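Local coordinates for protein PLP-Dependent L-Arginine Hydroxylase MppP (Streptomyces wadayamensis, PDB 6C9B) that oxidises L-arginine with the help of pyridoxal 5'-phosphate, working as an oxidase rather than an oxygenase, and binds its product 4-hydroxy-2-ketoarginine, at residues I25-R31 and R352-R357; L171-E176 and V205-C211; R285-R289 and S305-E310. All blocks are in the same frame, centred on the assembly; numbering follows the deposited sequence.

Overall arrangement
Interactions 1 and 3 adjoin, with centres about 10 Å apart, because strands 350-354 and 309-314 are neighbours in the same sheet. Probable backbone hydrogen bonds join them, Leu355 N to Ser308 O and Ile353 N to Glu310 O, each 2.8 Å. Interaction 1 forms part of the product pocket, holding EGV through Gly28, His29 and Arg352. Interaction 3 sits beside it on the neighbouring strand, with helix 256-291 packed on the sheet; the Val309 side chain comes within about 5 Å of the ligand. Interaction 2 belongs to the other, seven-stranded sheet region, away from the annotated sites: its centre is about 33 Å from that of interaction 1 and 31 Å from that of interaction 3.

Interaction 1 of 3, residues I25-R31 and R352-R357; sequences IADGHAR and RIALSR. With EGV ((4S)-5-carbamimidamido-4-hydroxy-2-oxopentanoic acid), chain F.
Arg357, Ile25 and Arg352 organise this buried contact between the irregular segment 25-31 and strand 352-354 with the loop after it. CA pairs Ile25-Ala354 (4.7 Å), Ala30-Ser356 (4.7 Å) and Arg31-Arg357 (5.2 Å) set the register. Arg357, with chi1 and chi2 both m, folds its guanidinium back: NH2 donates to Asp27 O (2.8 Å) and lies 3.5 Å from Asp27 OD1 in a salt bridge, NH1 donates weakly to His29 O (2.8 Å), and NE bonds Asn24 O. Ile25 O accepts from Ala354 N (2.9 Å), and Ile25 CD1 packs on Ile353 CG2 (4.0 Å). Arg31 N donates to Ser356 O (2.9 Å). Arg352 NH1 donates hydrogen bonds to Ala26 O (3.0 Å) and EGV O12 (2.8 Å); Gly28 N also donates to EGV O12 (2.8 Å), and His29 NE2 to EGV O08 (2.7 Å). With Arg352 NH2 donating to EGV O11 (3.0 Å), Arg352 grips the product's carboxylate as the conserved arginine of aminotransferases in fold-type I holds the substrate carboxylate.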
loop_
_atom_site.group_PDB
_atom_site.type_symbol
_atom_site.label_atom_id
_atom_site.label_comp_id
_atom_site.label_asym_id
_atom_site.label_seq_id
_atom_site.Cartn_x
_atom_site.Cartn_y
_atom_site.Cartn_z
ATOM N N ILE B 25 18.686 14.768 1.214
ATOM C CA ILE B 25 17.998 15.531 2.263
ATOM C C ILE B 25 16.642 15.967 1.721
ATOM O O ILE B 25 16.132 17.053 2.033
ATOM C CB ILE B 25 18.840 16.726 2.757
ATOM C CG1 ILE B 25 19.331 17.578 1.570
ATOM C CG2 ILE B 25 20.000 16.216 3.605
ATOM C CD1 ILE B 25 19.848 18.953 1.978
ATOM N N ALA B 26 16.029 15.091 0.931
ATOM C CA ALA B 26 14.790 15.386 0.235
ATOM C C ALA B 26 13.587 14.747 0.925
ATOM O O ALA B 26 12.797 15.450 1.567
ATOM C CB ALA B 26 14.848 14.916 -1.222
ATOM N N ASP B 27 13.405 13.435 0.784
ATOM C CA ASP B 27 12.175 12.862 1.314
ATOM C C ASP B 27 12.190 12.912 2.839
ATOM O O ASP B 27 13.241 12.956 3.488
ATOM C CB ASP B 27 11.964 11.427 0.844
ATOM C CG ASP B 27 13.003 10.505 1.387
ATOM O OD1 ASP B 27 12.995 10.267 2.618
ATOM O OD2 ASP B 27 13.813 10.020 0.573
ATOM N N GLY B 28 11.001 12.910 3.408
ATOM C CA GLY B 28 10.906 13.140 4.829
ATOM C C GLY B 28 11.020 11.915 5.691
ATOM O O GLY B 28 10.963 12.042 6.918
ATOM N N HIS B 29 11.212 10.738 5.091
ATOM C CA HIS B 29 11.303 9.508 5.854
ATOM C C HIS B 29 12.495 9.556 6.806
ATOM O O HIS B 29 13.458 10.305 6.610
ATOM C CB HIS B 29 11.455 8.309 4.926
ATOM C CG HIS B 29 10.277 8.109 4.023
ATOM N ND1 HIS B 29 10.012 6.910 3.400
ATOM C CD2 HIS B 29 9.298 8.962 3.630
ATOM C CE1 HIS B 29 8.917 7.027 2.668
ATOM N NE2 HIS B 29 8.461 8.260 2.795
ATOM N N ALA B 30 12.418 8.749 7.858
ATOM C CA ALA B 30 13.497 8.708 8.841
ATOM C C ALA B 30 14.601 7.772 8.370
ATOM O O ALA B 30 14.368 6.568 8.174
ATOM C CB ALA B 30 12.956 8.282 10.203
ATOM N N ARG B 31 15.804 8.326 8.208
ATOM C CA ARG B 31 16.946 7.569 7.726
ATOM C C ARG B 31 18.177 7.720 8.625
ATOM O O ARG B 31 19.271 7.293 8.233
ATOM C CB ARG B 31 17.244 7.980 6.269
ATOM C CG ARG B 31 15.991 7.850 5.326
ATOM C CD ARG B 31 16.267 8.187 3.859
ATOM N NE ARG B 31 15.026 8.166 3.065
ATOM C CZ ARG B 31 14.457 7.056 2.595
ATOM N NH1 ARG B 31 14.998 5.865 2.833
ATOM N NH2 ARG B 31 13.341 7.134 1.885
ATOM N N ARG B 352 12.999 22.647 0.836
ATOM C CA ARG B 352 12.758 21.910 2.070
ATOM C C ARG B 352 13.898 20.929 2.292
ATOM O O ARG B 352 14.332 20.252 1.358
ATOM C CB ARG B 352 11.417 21.154 2.033
ATOM C CG ARG B 352 10.915 20.767 3.406
ATOM C CD ARG B 352 9.770 19.744 3.348
ATOM N NE ARG B 352 10.271 18.433 2.927
ATOM C CZ ARG B 352 9.560 17.303 2.961
ATOM N NH1 ARG B 352 10.105 16.166 2.563
ATOM N NH2 ARG B 352 8.300 17.302 3.390
ATOM N N ILE B 353 14.378 20.867 3.534
ATOM C CA ILE B 353 15.476 20.000 3.965
ATOM C C ILE B 353 14.944 18.970 4.955
ATOM O O ILE B 353 14.227 19.324 5.899
ATOM C CB ILE B 353 16.588 20.835 4.623
ATOM C CG1 ILE B 353 17.162 21.821 3.615
ATOM C CG2 ILE B 353 17.688 19.962 5.201
ATOM C CD1 ILE B 353 18.099 22.831 4.266
ATOM N N ALA B 354 15.304 17.705 4.744
ATOM C CA ALA B 354 14.944 16.623 5.651
ATOM C C ALA B 354 15.893 16.564 6.836
ATOM O O ALA B 354 17.116 16.544 6.664
ATOM C CB ALA B 354 14.992 15.277 4.923
ATOM N N LEU B 355 15.328 16.524 8.040
ATOM C CA LEU B 355 16.112 16.525 9.270
ATOM C C LEU B 355 16.263 15.135 9.886
ATOM O O LEU B 355 17.118 14.950 10.764
ATOM C CB LEU B 355 15.480 17.456 10.296
ATOM C CG LEU B 355 15.359 18.935 9.910
ATOM C CD1 LEU B 355 14.758 19.693 11.078
ATOM C CD2 LEU B 355 16.706 19.545 9.529
ATOM N N SER B 356 15.451 14.160 9.460
ATOM C CA SER B 356 15.572 12.795 9.987
ATOM C C SER B 356 16.687 12.087 9.233
ATOM O O SER B 356 16.469 11.192 8.413
ATOM C CB SER B 356 14.256 12.039 9.877
ATOM O OG SER B 356 13.289 12.637 10.727
ATOM N N ARG B 357 17.907 12.510 9.564
ATOM C CA ARG B 357 19.137 12.132 8.892
ATOM C C ARG B 357 20.231 12.121 9.942
ATOM O O ARG B 357 20.195 12.896 10.895
ATOM C CB ARG B 357 19.544 13.121 7.794
ATOM C CG ARG B 357 18.569 13.233 6.641
ATOM C CD ARG B 357 18.531 11.955 5.887
ATOM N NE ARG B 357 17.761 12.077 4.650
ATOM C CZ ARG B 357 16.445 11.971 4.563
ATOM N NH1 ARG B 357 15.689 11.726 5.639
ATOM N NH2 ARG B 357 15.885 12.108 3.382
HETATM C C10 EGV F . 7.629 13.772 2.592
HETATM C C02 EGV F . 6.155 9.731 -0.054
HETATM C C03 EGV F . 4.015 9.663 -1.338
HETATM C C06 EGV F . 5.920 10.567 1.189
HETATM C C07 EGV F . 6.720 11.877 1.017
HETATM C C09 EGV F . 6.456 12.916 2.138
HETATM N N01 EGV F . 5.346 10.157 -1.186
HETATM N N04 EGV F . 3.233 10.072 -2.447
HETATM N N05 EGV F . 3.502 8.857 -0.432
HETATM O O08 EGV F . 6.367 9.893 2.294
HETATM O O11 EGV F . 7.450 14.462 3.577
HETATM O O12 EGV F . 8.722 13.767 1.993
HETATM O O13 EGV F . 5.355 13.066 2.658
HETATM O O HOH W 1 12.978 17.926 2.152
HETATM O O HOH W 2 13.055 14.152 7.619
HETATM O O HOH W 3 10.853 12.072 9.548
#

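Interaction 2 of 3, residues L171-E176 and V205-C211; sequences LRRLAE and VLQEAGC
Segment 171-176, within helix 168-181, runs beside the last turns of helix 202-209. Both are regular alpha-helix, and their short axes approach to 8.9 Å with an angle of 37° between N-to-C directions (signed crossing -37°). The nearest CA pairs are Arg172-Val205 at 5.8 Å and Glu176-Ala209 at 5.3 Å, so the contact advances by four residues, about one helical turn, on each side. Gly210 then leaves the helix with positive phi (75°), bringing Cys211 back toward the partner.

Apolar contacts dominate. Val205, with chi1 t, directs CG1 to Arg172 CA (3.5 Å) and to Leu171 CG (3.9 Å). One turn on, Ala175 CB meets Ala209 CB at 3.5 Å, a small-residue contact at the close end of the pair; the same Ala175 CB touches Cys211 SG (3.7 Å) and Leu206 CD2 (4.2 Å). Leu206 CD2 also lies 4.3 Å from Leu171 CD1, and Glu176 CG lies 4.3 Å from Ala209 CB.

These helices are successive connections of a beta-alpha-beta arrangement: helix 168-181 leads into strand 184-188, helix 202-209 into the parallel neighbouring strand 212-218. Leu185 of the first strand is touched by Leu171, Ala175 and Leu206, which places the seam over the seven-stranded mixed sheet characteristic of the large domain of fold-type I PLP enzymes.

The charged contact lies toward the solvent side. Arg172 NE faces Glu208 OE2 at 3.6 Å, a salt bridge, while Arg172 NH1 bridges to Glu168.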
loop_
_atom_site.group_PDB
_atom_site.type_symbol
_atom_site.label_atom_id
_atom_site.label_comp_id
_atom_site.label_asym_id
_atom_site.label_seq_id
_atom_site.Cartn_x
_atom_site.Cartn_y
_atom_site.Cartn_z
ATOM N N LEU B 171 -8.972 23.356 17.226
ATOM C CA LEU B 171 -9.574 22.074 16.857
ATOM C C LEU B 171 -10.982 21.985 17.404
ATOM O O LEU B 171 -11.909 21.566 16.696
ATOM C CB LEU B 171 -8.742 20.900 17.372
ATOM C CG LEU B 171 -9.318 19.514 17.017
ATOM C CD1 LEU B 171 -9.360 19.266 15.512
ATOM C CD2 LEU B 171 -8.536 18.362 17.679
ATOM N N ARG B 172 -11.166 22.401 18.653
ATOM C CA ARG B 172 -12.491 22.329 19.264
ATOM C C ARG B 172 -13.484 23.170 18.485
ATOM O O ARG B 172 -14.584 22.710 18.151
ATOM C CB ARG B 172 -12.425 22.783 20.733
ATOM C CG ARG B 172 -13.794 22.841 21.409
ATOM C CD ARG B 172 -13.659 23.196 22.896
ATOM N NE ARG B 172 -12.844 22.192 23.577
ATOM C CZ ARG B 172 -11.611 22.381 24.052
ATOM N NH1 ARG B 172 -10.981 21.361 24.625
ATOM N NH2 ARG B 172 -11.010 23.567 23.982
ATOM N N ARG B 173 -13.108 24.412 18.170
ATOM C CA ARG B 173 -14.023 25.282 17.440
ATOM C C ARG B 173 -14.311 24.744 16.041
ATOM O O ARG B 173 -15.457 24.778 15.572
ATOM C CB ARG B 173 -13.459 26.697 17.361
ATOM C CG ARG B 173 -14.390 27.669 16.654
ATOM C CD ARG B 173 -15.700 27.883 17.451
ATOM N NE ARG B 173 -16.765 28.424 16.611
ATOM C CZ ARG B 173 -18.055 28.095 16.694
ATOM N NH1 ARG B 173 -18.490 27.200 17.583
ATOM N NH2 ARG B 173 -18.920 28.665 15.864
ATOM N N LEU B 174 -13.289 24.240 15.357
ATOM C CA LEU B 174 -13.492 23.694 14.018
ATOM C C LEU B 174 -14.414 22.475 14.057
ATOM O O LEU B 174 -15.290 22.314 13.204
ATOM C CB LEU B 174 -12.129 23.335 13.429
ATOM C CG LEU B 174 -12.063 22.878 11.983
ATOM C CD1 LEU B 174 -12.608 23.936 11.038
ATOM C CD2 LEU B 174 -10.603 22.594 11.632
ATOM N N ALA B 175 -14.213 21.588 15.032
ATOM C CA ALA B 175 -15.091 20.432 15.149
ATOM C C ALA B 175 -16.524 20.851 15.486
ATOM O O ALA B 175 -17.486 20.256 14.986
ATOM C CB ALA B 175 -14.550 19.465 16.197
ATOM N N GLU B 176 -16.693 21.871 16.335
ATOM C CA GLU B 176 -18.035 22.386 16.591
ATOM C C GLU B 176 -18.670 22.941 15.320
ATOM O O GLU B 176 -19.851 22.697 15.067
ATOM C CB GLU B 176 -17.999 23.457 17.672
ATOM C CG GLU B 176 -17.623 22.929 19.045
ATOM C CD GLU B 176 -17.421 24.041 20.055
ATOM O OE1 GLU B 176 -17.528 25.232 19.690
ATOM O OE2 GLU B 176 -17.132 23.729 21.221
ATOM N N VAL B 205 -11.505 15.719 22.009
ATOM C CA VAL B 205 -12.074 16.923 21.402
ATOM C C VAL B 205 -13.103 16.543 20.350
ATOM O O VAL B 205 -14.230 17.054 20.336
ATOM C CB VAL B 205 -10.962 17.805 20.805
ATOM C CG1 VAL B 205 -11.568 19.020 20.105
ATOM C CG2 VAL B 205 -9.983 18.250 21.903
ATOM N N LEU B 206 -12.735 15.640 19.446
ATOM C CA LEU B 206 -13.636 15.286 18.351
ATOM C C LEU B 206 -14.918 14.647 18.860
ATOM O O LEU B 206 -16.017 14.962 18.378
ATOM C CB LEU B 206 -12.929 14.333 17.388
ATOM C CG LEU B 206 -11.779 14.970 16.629
ATOM C CD1 LEU B 206 -10.963 13.895 15.955
ATOM C CD2 LEU B 206 -12.251 16.022 15.624
ATOM N N GLN B 207 -14.799 13.736 19.822
ATOM C CA GLN B 207 -15.984 13.070 20.348
ATOM C C GLN B 207 -16.857 14.038 21.139
ATOM O O GLN B 207 -18.088 13.949 21.082
ATOM C CB GLN B 207 -15.553 11.862 21.188
ATOM C CG GLN B 207 -14.924 10.778 20.306
ATOM C CD GLN B 207 -14.005 9.807 21.037
ATOM O OE1 GLN B 207 -13.475 10.101 22.113
ATOM N NE2 GLN B 207 -13.804 8.636 20.438
ATOM N N GLU B 208 -16.253 14.945 21.905
ATOM C CA GLU B 208 -17.055 15.908 22.659
ATOM C C GLU B 208 -17.842 16.821 21.724
ATOM O O GLU B 208 -18.975 17.226 22.038
ATOM C CB GLU B 208 -16.159 16.740 23.580
ATOM C CG GLU B 208 -16.870 17.930 24.271
ATOM C CD GLU B 208 -15.912 18.861 25.019
ATOM O OE1 GLU B 208 -16.015 18.960 26.262
ATOM O OE2 GLU B 208 -15.063 19.502 24.363
ATOM N N ALA B 209 -17.247 17.184 20.584
ATOM C CA ALA B 209 -17.921 18.084 19.646
ATOM C C ALA B 209 -18.999 17.353 18.869
ATOM O O ALA B 209 -19.997 17.964 18.470
ATOM C CB ALA B 209 -16.899 18.705 18.677
ATOM N N GLY B 210 -18.819 16.053 18.641
ATOM C CA GLY B 210 -19.858 15.274 17.997
ATOM C C GLY B 210 -19.996 15.489 16.514
ATOM O O GLY B 210 -21.076 15.265 15.961
ATOM N N CYS B 211 -18.947 15.952 15.853
ATOM C CA CYS B 211 -18.947 16.003 14.402
ATOM C C CYS B 211 -18.595 14.633 13.814
ATOM O O CYS B 211 -18.145 13.714 14.510
ATOM C CB CYS B 211 -17.956 17.054 13.921
ATOM S SG CYS B 211 -16.211 16.677 14.367
#

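Interaction 3 of 3, residues R285-R289 and S305-E310; sequences RSVVR and SRSSVE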
loop_
_atom_site.group_PDB
_atom_site.type_symbol
_atom_site.label_atom_id
_atom_site.label_comp_id
_atom_site.label_asym_id
_atom_site.label_seq_id
_atom_site.Cartn_x
_atom_site.Cartn_y
_atom_site.Cartn_z
ATOM N N ARG B 285 17.947 20.604 13.463
ATOM C CA ARG B 285 17.435 21.918 13.088
ATOM C C ARG B 285 18.446 23.011 13.403
ATOM O O ARG B 285 18.657 23.929 12.599
ATOM C CB ARG B 285 16.114 22.173 13.815
ATOM C CG ARG B 285 15.586 23.581 13.673
ATOM C CD ARG B 285 14.104 23.631 14.035
ATOM N NE ARG B 285 13.297 23.241 12.884
ATOM C CZ ARG B 285 12.621 22.099 12.748
ATOM N NH1 ARG B 285 11.940 21.896 11.631
ATOM N NH2 ARG B 285 12.560 21.190 13.714
ATOM N N SER B 286 19.100 22.918 14.564
ATOM C CA SER B 286 20.090 23.911 14.960
ATOM C C SER B 286 21.295 23.903 14.033
ATOM O O SER B 286 21.853 24.967 13.744
ATOM C CB SER B 286 20.542 23.667 16.398
ATOM O OG SER B 286 19.421 23.586 17.258
ATOM N N VAL B 287 21.752 22.727 13.582
ATOM C CA VAL B 287 22.928 22.764 12.712
ATOM C C VAL B 287 22.559 23.398 11.383
ATOM O O VAL B 287 23.358 24.145 10.808
ATOM C CB VAL B 287 23.615 21.386 12.515
ATOM C CG1 VAL B 287 23.174 20.336 13.504
ATOM C CG2 VAL B 287 23.525 20.886 11.086
ATOM N N VAL B 288 21.330 23.153 10.896
ATOM C CA VAL B 288 20.905 23.770 9.639
ATOM C C VAL B 288 20.865 25.284 9.778
ATOM O O VAL B 288 21.353 26.010 8.907
ATOM C CB VAL B 288 19.541 23.223 9.184
ATOM C CG1 VAL B 288 19.051 23.986 7.967
ATOM C CG2 VAL B 288 19.644 21.747 8.886
ATOM N N ARG B 289 20.257 25.787 10.859
ATOM C CA ARG B 289 20.087 27.229 10.997
ATOM C C ARG B 289 21.421 27.913 11.264
ATOM O O ARG B 289 21.687 28.988 10.719
ATOM C CB ARG B 289 19.062 27.531 12.093
ATOM C CG ARG B 289 17.666 27.052 11.702
ATOM C CD ARG B 289 16.588 27.445 12.657
ATOM N NE ARG B 289 15.291 27.004 12.150
ATOM C CZ ARG B 289 14.143 27.167 12.794
ATOM N NH1 ARG B 289 14.113 27.759 13.983
ATOM N NH2 ARG B 289 13.030 26.745 12.243
ATOM N N SER B 305 8.873 25.698 14.312
ATOM C CA SER B 305 8.590 24.309 13.936
ATOM C C SER B 305 9.447 23.340 14.732
ATOM O O SER B 305 10.636 23.585 14.984
ATOM C CB SER B 305 8.843 24.083 12.451
ATOM O OG SER B 305 8.503 22.739 12.097
ATOM N N ARG B 306 8.833 22.221 15.115
ATOM C CA ARG B 306 9.539 21.085 15.703
ATOM C C ARG B 306 9.464 19.845 14.827
ATOM O O ARG B 306 9.853 18.758 15.261
ATOM C CB ARG B 306 8.971 20.811 17.096
ATOM C CG ARG B 306 9.125 22.027 18.001
ATOM C CD ARG B 306 8.659 21.811 19.400
ATOM N NE ARG B 306 9.695 22.251 20.331
ATOM C CZ ARG B 306 9.471 22.639 21.581
ATOM N NH1 ARG B 306 8.236 22.655 22.067
ATOM N NH2 ARG B 306 10.488 23.021 22.347
ATOM N N SER B 307 8.989 19.971 13.590
ATOM C CA SER B 307 8.849 18.805 12.743
ATOM C C SER B 307 10.202 18.402 12.152
ATOM O O SER B 307 11.211 19.111 12.261
ATOM C CB SER B 307 7.843 19.082 11.634
ATOM O OG SER B 307 8.508 19.671 10.540
ATOM N N SER B 308 10.203 17.254 11.497
ATOM C CA SER B 308 11.427 16.656 10.982
ATOM C C SER B 308 11.799 17.158 9.601
ATOM O O SER B 308 12.680 16.585 8.965
ATOM C CB SER B 308 11.301 15.137 10.927
ATOM O OG SER B 308 10.247 14.755 10.039
ATOM N N VAL B 309 11.134 18.196 9.111
ATOM C CA VAL B 309 11.523 18.843 7.873
ATOM C C VAL B 309 11.628 20.342 8.135
ATOM O O VAL B 309 11.008 20.880 9.049
ATOM C CB VAL B 309 10.542 18.535 6.731
ATOM C CG1 VAL B 309 10.495 17.034 6.465
ATOM C CG2 VAL B 309 9.102 19.058 7.066
ATOM N N GLU B 310 12.431 21.015 7.309
ATOM C CA GLU B 310 12.741 22.426 7.528
ATOM C C GLU B 310 12.705 23.179 6.210
ATOM O O GLU B 310 13.470 22.867 5.295
ATOM C CB GLU B 310 14.126 22.570 8.190
ATOM C CG GLU B 310 14.621 23.985 8.384
ATOM C CD GLU B 310 13.965 24.720 9.556
ATOM O OE1 GLU B 310 13.004 24.199 10.162
ATOM O OE2 GLU B 310 14.412 25.839 9.857
#
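This is a buried, charge-based contact of a helix against the loop and first residues of a strand: helix 256-291 offers Arg285 and Arg289, and segment 305-310, where strand 309-314 begins, answers with Glu310 and backbone carbonyls. The Glu310 carboxylate receives both arginines in a salt-bridge network. Arg285 NE and NH1 each donate to Glu310 OE1 at 2.9 Å, and Arg289 NE (2.7 Å) and NH2 (2.9 Å) donate to Glu310 OE2, all in hydrogen-bonded salt bridges, although the position of OE2 is less certain. The hydrogen bond from Arg289 NH2 to Glu310 OE1 is weak at 3.3 Å. Arg285 NH1 and NH2 both donate to Ser307 O, 2.9 Å each, so carboxylate and carbonyl both lie at the edge of its guanidinium; Ser305 O sits over one face. The loop is shaped by an ST turn in which Ser307 N donates to Ser305 OG (3.2 Å). Apolar packing is slight, with Val288 CG1 at 4.4 Å from Glu310 CG. Arg289 further bonds the backbone oxygens of Asp302 and Pro303, tying the connection between helix and strand to the helix. A long helix laid against a mixed, mostly antiparallel sheet in this way is typical of the small domain of fold-type I PLP-dependent aminotransferases.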